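Local structure of plasmid stabilization system (Mesorhizobium opportunistum, 5CEG) at residues 58-67 against 87-98. The protein probably acts as the ParE-like toxin of a type II toxin-antitoxin system, as a member of the RelE toxin family. Numbering follows the deposited sequence.
Sequences LADQPRMGVR and YETVPDTDDGPV
Gly-96 O takes two N-H groups of Arg-63, from NH2 at 2.9 Å and from NH1 at 3.1 Å, the guanidinium meeting it end-on. The NE-NH2 edge of the same group turns to Thr-93, where Arg-63 NE reaches Thr-93 O at 2.8 Å in a nearly straight bond (164°) and NH2 finds OG1. All these acceptors lie close to the guanidinium plane, while Val-98 CG2 covers one face and the backbone around Asp-95 the opposite one. An extended chain from CG to NE carries this flat head into the curl of the 91-98 loop, which wraps round it. Beside it Arg-67, also extended, forms a salt-bridge network with two carboxylates through single oxygens. Its NE and NH2 hold Asp-94 OD1 side-on, and Arg-67 NH1, 2.8 Å from Asp-92 OD1, shares that atom with NH2. The carboxylates are turned steeply, the Asp-92 plane 75° from the guanidinium. Arg-76 of strand 76-80 lies close to Arg-67, and the two aspartates probably offset the like charges.

Deeper in, Tyr-87 OH donates to Pro-62 O (2.7 Å), from above the carbonyl plane, and accepts from Gly-65 N (2.9 Å), bridging the two residues in the link after helix 41-60, which contains the type I turn 61-64. Leu-58 CD2 sits over the centre of the Tyr-87 ring in a CH-pi contact, 3.8 Å from the centroid; with CG anti to the backbone N (chi1 -175°), the leucine also brings CD1 to this side, over the CZ-OH end. The Pro-62 ring packs on Val-98, and Arg-63 O bonds to Gln-57 of the second subunit. A buried tyrosine hydroxyl thus bridges Pro-62 and Gly-65, whereas two arginines, one mainly on backbone carbonyls and one on carboxylates, probably hold the irregular loop after strand 83-90 in place.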
ATOM      1  N   LEU B  58       2.494 -26.906  20.693  1.00 14.67           N
ATOM      2  CA  LEU B  58       1.257 -27.298  20.049  1.00 13.89           C
ATOM      3  C   LEU B  58       0.899 -28.746  20.380  1.00 16.67           C
ATOM      4  O   LEU B  58      -0.264 -29.081  20.557  1.00 17.75           O
ATOM      5  CB  LEU B  58       1.376 -27.093  18.538  1.00 16.84           C
ATOM      6  CG  LEU B  58       0.135 -27.332  17.692  1.00 18.03           C
ATOM      7  CD1 LEU B  58      -1.037 -26.483  18.176  1.00 16.16           C
ATOM      8  CD2 LEU B  58       0.463 -27.024  16.232  1.00 16.91           C
ATOM      9  N   ALA B  59       1.906 -29.601  20.491  1.00 17.60           N
ATOM     10  CA  ALA B  59       1.644 -30.989  20.846  1.00 16.40           C
ATOM     11  C   ALA B  59       1.028 -31.088  22.241  1.00 18.71           C
ATOM     12  O   ALA B  59       0.185 -31.955  22.491  1.00 21.18           O
ATOM     13  CB  ALA B  59       2.924 -31.811  20.762  1.00 17.40           C
ATOM     14  N   ASP B  60       1.438 -30.192  23.138  1.00 17.53           N
ATOM     15  CA  ASP B  60       0.901 -30.134  24.502  1.00 17.32           C
ATOM     16  C   ASP B  60      -0.473 -29.461  24.583  1.00 21.75           C
ATOM     17  O   ASP B  60      -1.293 -29.792  25.440  1.00 21.13           O
ATOM     18  CB  ASP B  60       1.861 -29.379  25.427  1.00 19.98           C
ATOM     19  CG  ASP B  60       3.053 -30.209  25.851  1.00 33.44           C
ATOM     20  OD1 ASP B  60       3.076 -31.426  25.574  1.00 32.32           O
ATOM     21  OD2 ASP B  60       3.965 -29.631  26.479  1.00 40.84           O
ATOM     22  N   GLN B  61      -0.716 -28.496  23.705  1.00 15.90           N
ATOM     23  CA  GLN B  61      -1.977 -27.759  23.712  1.00 17.11           C
ATOM     24  C   GLN B  61      -2.479 -27.635  22.286  1.00 14.44           C
ATOM     25  O   GLN B  61      -2.271 -26.612  21.633  1.00 14.84           O
ATOM     26  CB  GLN B  61      -1.818 -26.370  24.345  1.00 17.27           C
ATOM     27  CG  GLN B  61      -1.577 -26.393  25.865  1.00 22.58           C
ATOM     28  CD  GLN B  61      -2.770 -26.906  26.653  1.00 30.76           C
ATOM     29  OE1 GLN B  61      -3.891 -26.986  26.143  1.00 27.79           O
ATOM     30  NE2 GLN B  61      -2.530 -27.265  27.911  1.00 40.89           N
ATOM     31  N   PRO B  62      -3.127 -28.694  21.787  1.00 14.93           N
ATOM     32  CA  PRO B  62      -3.443 -28.808  20.355  1.00 12.52           C
ATOM     33  C   PRO B  62      -4.417 -27.767  19.812  1.00 14.70           C
ATOM     34  O   PRO B  62      -4.486 -27.586  18.591  1.00 14.64           O
ATOM     35  CB  PRO B  62      -4.050 -30.222  20.243  1.00 16.08           C
ATOM     36  CG  PRO B  62      -4.405 -30.619  21.629  1.00 18.77           C
ATOM     37  CD  PRO B  62      -3.422 -29.935  22.522  1.00 16.26           C
ATOM     38  N   ARG B  63      -5.141 -27.076  20.688  1.00 13.88           N
ATOM     39  CA  ARG B  63      -6.090 -26.078  20.220  1.00 14.90           C
ATOM     40  C   ARG B  63      -5.595 -24.646  20.433  1.00 19.98           C
ATOM     41  O   ARG B  63      -6.391 -23.709  20.487  1.00 22.36           O
ATOM     42  CB  ARG B  63      -7.439 -26.291  20.909  1.00 15.70           C
ATOM     43  CG  ARG B  63      -8.032 -27.672  20.601  1.00 18.96           C
ATOM     44  CD  ARG B  63      -9.437 -27.836  21.186  1.00 24.75           C
ATOM     45  NE  ARG B  63     -10.068 -29.098  20.794  1.00 19.58           N
ATOM     46  CZ  ARG B  63     -10.031 -30.221  21.510  1.00 20.25           C
ATOM     47  NH1 ARG B  63      -9.380 -30.264  22.670  1.00 22.68           N
ATOM     48  NH2 ARG B  63     -10.651 -31.310  21.067  1.00 19.94           N
ATOM     49  N   MET B  64      -4.284 -24.449  20.520  1.00 15.53           N
ATOM     50  CA  MET B  64      -3.808 -23.079  20.745  1.00 16.30           C
ATOM     51  C   MET B  64      -3.891 -22.201  19.481  1.00 19.99           C
ATOM     52  O   MET B  64      -3.930 -20.975  19.582  1.00 18.60           O
ATOM     53  CB  MET B  64      -2.385 -23.090  21.346  1.00 21.52           C
ATOM     54  CG  MET B  64      -1.294 -23.712  20.528  1.00 22.66           C
ATOM     55  SD  MET B  64       0.200 -23.880  21.558  1.00 21.19           S
ATOM     56  CE  MET B  64       0.568 -22.157  21.907  1.00 19.91           C
ATOM     57  N   GLY B  65      -3.976 -22.807  18.298  1.00 15.25           N
ATOM     58  CA  GLY B  65      -4.121 -22.042  17.072  1.00 15.35           C
ATOM     59  C   GLY B  65      -5.546 -21.543  16.855  1.00 18.90           C
ATOM     60  O   GLY B  65      -6.516 -22.228  17.178  1.00 20.07           O
ATOM     61  N   VAL B  66      -5.673 -20.339  16.311  1.00 16.22           N
ATOM     62  CA  VAL B  66      -6.982 -19.760  16.031  1.00 16.83           C
ATOM     63  C   VAL B  66      -7.628 -20.429  14.824  1.00 16.24           C
ATOM     64  O   VAL B  66      -6.970 -20.641  13.805  1.00 16.86           O
ATOM     65  CB  VAL B  66      -6.863 -18.241  15.783  1.00 16.68           C
ATOM     66  CG1 VAL B  66      -8.149 -17.686  15.204  1.00 24.57           C
ATOM     67  CG2 VAL B  66      -6.481 -17.524  17.082  1.00 25.34           C
ATOM     68  N   ARG B  67      -8.913 -20.759  14.927  1.00 14.44           N
ATOM     69  CA  ARG B  67      -9.612 -21.357  13.800  1.00 14.42           C
ATOM     70  C   ARG B  67      -9.688 -20.402  12.624  1.00 16.82           C
ATOM     71  O   ARG B  67      -9.959 -19.205  12.794  1.00 18.42           O
ATOM     72  CB  ARG B  67     -11.026 -21.778  14.198  1.00 14.24           C
ATOM     73  CG  ARG B  67     -11.103 -23.031  15.050  1.00 15.28           C
ATOM     74  CD  ARG B  67     -12.532 -23.569  15.006  1.00 18.70           C
ATOM     75  NE  ARG B  67     -12.723 -24.833  15.720  1.00 21.99           N
ATOM     76  CZ  ARG B  67     -12.437 -26.031  15.218  1.00 19.18           C
ATOM     77  NH1 ARG B  67     -11.904 -26.137  14.008  1.00 15.27           N
ATOM     78  NH2 ARG B  67     -12.657 -27.127  15.939  1.00 19.27           N
ATOM     79  N   TYR B  87      -2.467 -25.741  10.477  1.00 10.25           N
ATOM     80  CA  TYR B  87      -2.607 -27.110  10.978  1.00  8.81           C
ATOM     81  C   TYR B  87      -4.061 -27.443  11.268  1.00 10.30           C
ATOM     82  O   TYR B  87      -4.929 -26.569  11.260  1.00 11.40           O
ATOM     83  CB  TYR B  87      -1.760 -27.303  12.247  1.00  9.23           C
ATOM     84  CG  TYR B  87      -2.379 -26.776  13.536  1.00 11.32           C
ATOM     85  CD1 TYR B  87      -2.178 -25.457  13.952  1.00 11.64           C
ATOM     86  CD2 TYR B  87      -3.131 -27.611  14.348  1.00 11.00           C
ATOM     87  CE1 TYR B  87      -2.730 -24.994  15.142  1.00 13.73           C
ATOM     88  CE2 TYR B  87      -3.690 -27.162  15.527  1.00 12.16           C
ATOM     89  CZ  TYR B  87      -3.496 -25.852  15.919  1.00 13.94           C
ATOM     90  OH  TYR B  87      -4.059 -25.416  17.116  1.00 14.43           O
ATOM     91  N   GLU B  88      -4.323 -28.716  11.553  1.00 10.87           N
ATOM     92  CA  GLU B  88      -5.628 -29.115  12.064  1.00 11.52           C
ATOM     93  C   GLU B  88      -5.455 -30.127  13.184  1.00 12.16           C
ATOM     94  O   GLU B  88      -4.407 -30.765  13.285  1.00 12.38           O
ATOM     95  CB  GLU B  88      -6.499 -29.719  10.959  1.00 10.85           C
ATOM     96  CG  GLU B  88      -5.838 -30.923  10.280  1.00 13.27           C
ATOM     97  CD  GLU B  88      -6.717 -31.621   9.259  1.00 14.40           C
ATOM     98  OE1 GLU B  88      -7.804 -31.106   8.915  1.00 15.03           O
ATOM     99  OE2 GLU B  88      -6.298 -32.699   8.789  1.00 13.86           O
ATOM    100  N   THR B  89      -6.481 -30.265  14.014  1.00 12.80           N
ATOM    101  CA  THR B  89      -6.541 -31.391  14.945  1.00 14.00           C
ATOM    102  C   THR B  89      -7.454 -32.460  14.366  1.00 16.43           C
ATOM    103  O   THR B  89      -8.371 -32.162  13.592  1.00 14.24           O
ATOM    104  CB  THR B  89      -7.071 -31.003  16.344  1.00 13.37           C
ATOM    105  OG1 THR B  89      -8.466 -30.701  16.280  1.00 15.02           O
ATOM    106  CG2 THR B  89      -6.301 -29.812  16.931  1.00 15.34           C
ATOM    107  N   VAL B  90      -7.191 -33.710  14.728  1.00 13.98           N
ATOM    108  CA  VAL B  90      -8.135 -34.779  14.427  1.00 12.42           C
ATOM    109  C   VAL B  90      -8.403 -35.550  15.718  1.00 14.76           C
ATOM    110  O   VAL B  90      -7.463 -36.034  16.339  1.00 16.51           O
ATOM    111  CB  VAL B  90      -7.623 -35.735  13.360  1.00 20.35           C
ATOM    112  CG1 VAL B  90      -8.670 -36.821  13.111  1.00 19.14           C
ATOM    113  CG2 VAL B  90      -7.324 -34.981  12.063  1.00 19.87           C
ATOM    114  N   PRO B  91      -9.675 -35.642  16.134  1.00 18.52           N
ATOM    115  CA  PRO B  91     -10.878 -35.059  15.520  1.00 15.97           C
ATOM    116  C   PRO B  91     -10.840 -33.532  15.504  1.00 18.37           C
ATOM    117  O   PRO B  91     -10.116 -32.928  16.299  1.00 17.53           O
ATOM    118  CB  PRO B  91     -12.021 -35.544  16.418  1.00 19.78           C
ATOM    119  CG  PRO B  91     -11.434 -36.657  17.252  1.00 23.71           C
ATOM    120  CD  PRO B  91      -9.984 -36.350  17.390  1.00 20.64           C
ATOM    121  N   ASP B  92     -11.600 -32.935  14.594  1.00 18.24           N
ATOM    122  CA  ASP B  92     -11.726 -31.489  14.514  1.00 16.65           C
ATOM    123  C   ASP B  92     -12.830 -31.012  15.461  1.00 20.11           C
ATOM    124  O   ASP B  92     -13.896 -30.586  15.025  1.00 27.27           O
ATOM    125  CB  ASP B  92     -12.038 -31.060  13.076  1.00 16.84           C
ATOM    126  CG  ASP B  92     -12.184 -29.556  12.934  1.00 19.71           C
ATOM    127  OD1 ASP B  92     -11.394 -28.836  13.559  1.00 18.42           O
ATOM    128  OD2 ASP B  92     -13.097 -29.100  12.217  1.00 23.72           O
ATOM    129  N   THR B  93     -12.574 -31.101  16.759  1.00 23.83           N
ATOM    130  CA  THR B  93     -13.562 -30.727  17.773  1.00 21.16           C
ATOM    131  C   THR B  93     -13.047 -29.571  18.620  1.00 25.16           C
ATOM    132  O   THR B  93     -11.849 -29.310  18.649  1.00 23.03           O
ATOM    133  CB  THR B  93     -13.887 -31.910  18.687  1.00 25.38           C
ATOM    134  OG1 THR B  93     -12.661 -32.443  19.207  1.00 23.74           O
ATOM    135  CG2 THR B  93     -14.617 -33.000  17.914  1.00 25.11           C
ATOM    136  N   ASP B  94     -13.948 -28.880  19.312  1.00 26.54           N
ATOM    137  CA  ASP B  94     -13.551 -27.762  20.157  1.00 25.97           C
ATOM    138  C   ASP B  94     -13.191 -28.220  21.561  1.00 27.12           C
ATOM    139  O   ASP B  94     -12.569 -27.484  22.324  1.00 31.97           O
ATOM    140  CB  ASP B  94     -14.660 -26.717  20.223  1.00 27.86           C
ATOM    141  CG  ASP B  94     -14.783 -25.927  18.944  1.00 38.75           C
ATOM    142  OD1 ASP B  94     -13.770 -25.813  18.226  1.00 37.52           O
ATOM    143  OD2 ASP B  94     -15.888 -25.420  18.660  1.00 43.87           O
ATOM    144  N   ASP B  95     -13.597 -29.437  21.902  1.00 23.36           N
ATOM    145  CA  ASP B  95     -13.282 -30.009  23.199  1.00 29.22           C
ATOM    146  C   ASP B  95     -13.260 -31.523  23.100  1.00 29.52           C
ATOM    147  O   ASP B  95     -13.880 -32.107  22.214  1.00 28.34           O
ATOM    148  CB  ASP B  95     -14.289 -29.556  24.257  1.00 39.23           C
ATOM    149  CG  ASP B  95     -15.717 -29.841  23.855  1.00 47.49           C
ATOM    150  OD1 ASP B  95     -16.427 -28.889  23.465  1.00 70.00           O
ATOM    151  OD2 ASP B  95     -16.130 -31.018  23.924  1.00 62.65           O
ATOM    152  N   GLY B  96     -12.541 -32.157  24.013  1.00 25.72           N
ATOM    153  CA  GLY B  96     -12.443 -33.601  24.001  1.00 27.15           C
ATOM    154  C   GLY B  96     -11.071 -34.036  23.544  1.00 28.40           C
ATOM    155  O   GLY B  96     -10.247 -33.203  23.163  1.00 30.11           O
ATOM    156  N   PRO B  97     -10.820 -35.348  23.577  1.00 27.89           N
ATOM    157  CA  PRO B  97      -9.517 -35.924  23.245  1.00 22.94           C
ATOM    158  C   PRO B  97      -9.105 -35.638  21.807  1.00 23.21           C
ATOM    159  O   PRO B  97      -9.926 -35.732  20.900  1.00 24.94           O
ATOM    160  CB  PRO B  97      -9.732 -37.428  23.451  1.00 29.99           C
ATOM    161  CG  PRO B  97     -10.945 -37.535  24.310  1.00 37.86           C
ATOM    162  CD  PRO B  97     -11.805 -36.383  23.929  1.00 34.22           C
ATOM    163  N   VAL B  98      -7.839 -35.292  21.619  1.00 19.31           N
ATOM    164  CA  VAL B  98      -7.277 -35.117  20.281  1.00 17.21           C
ATOM    165  C   VAL B  98      -6.309 -36.262  20.004  1.00 18.92           C
ATOM    166  O   VAL B  98      -5.454 -36.573  20.842  1.00 22.06           O
ATOM    167  CB  VAL B  98      -6.556 -33.756  20.156  1.00 16.93           C
ATOM    168  CG1 VAL B  98      -5.818 -33.647  18.811  1.00 17.89           C
ATOM    169  CG2 VAL B  98      -7.546 -32.613  20.346  1.00 18.83           C
TER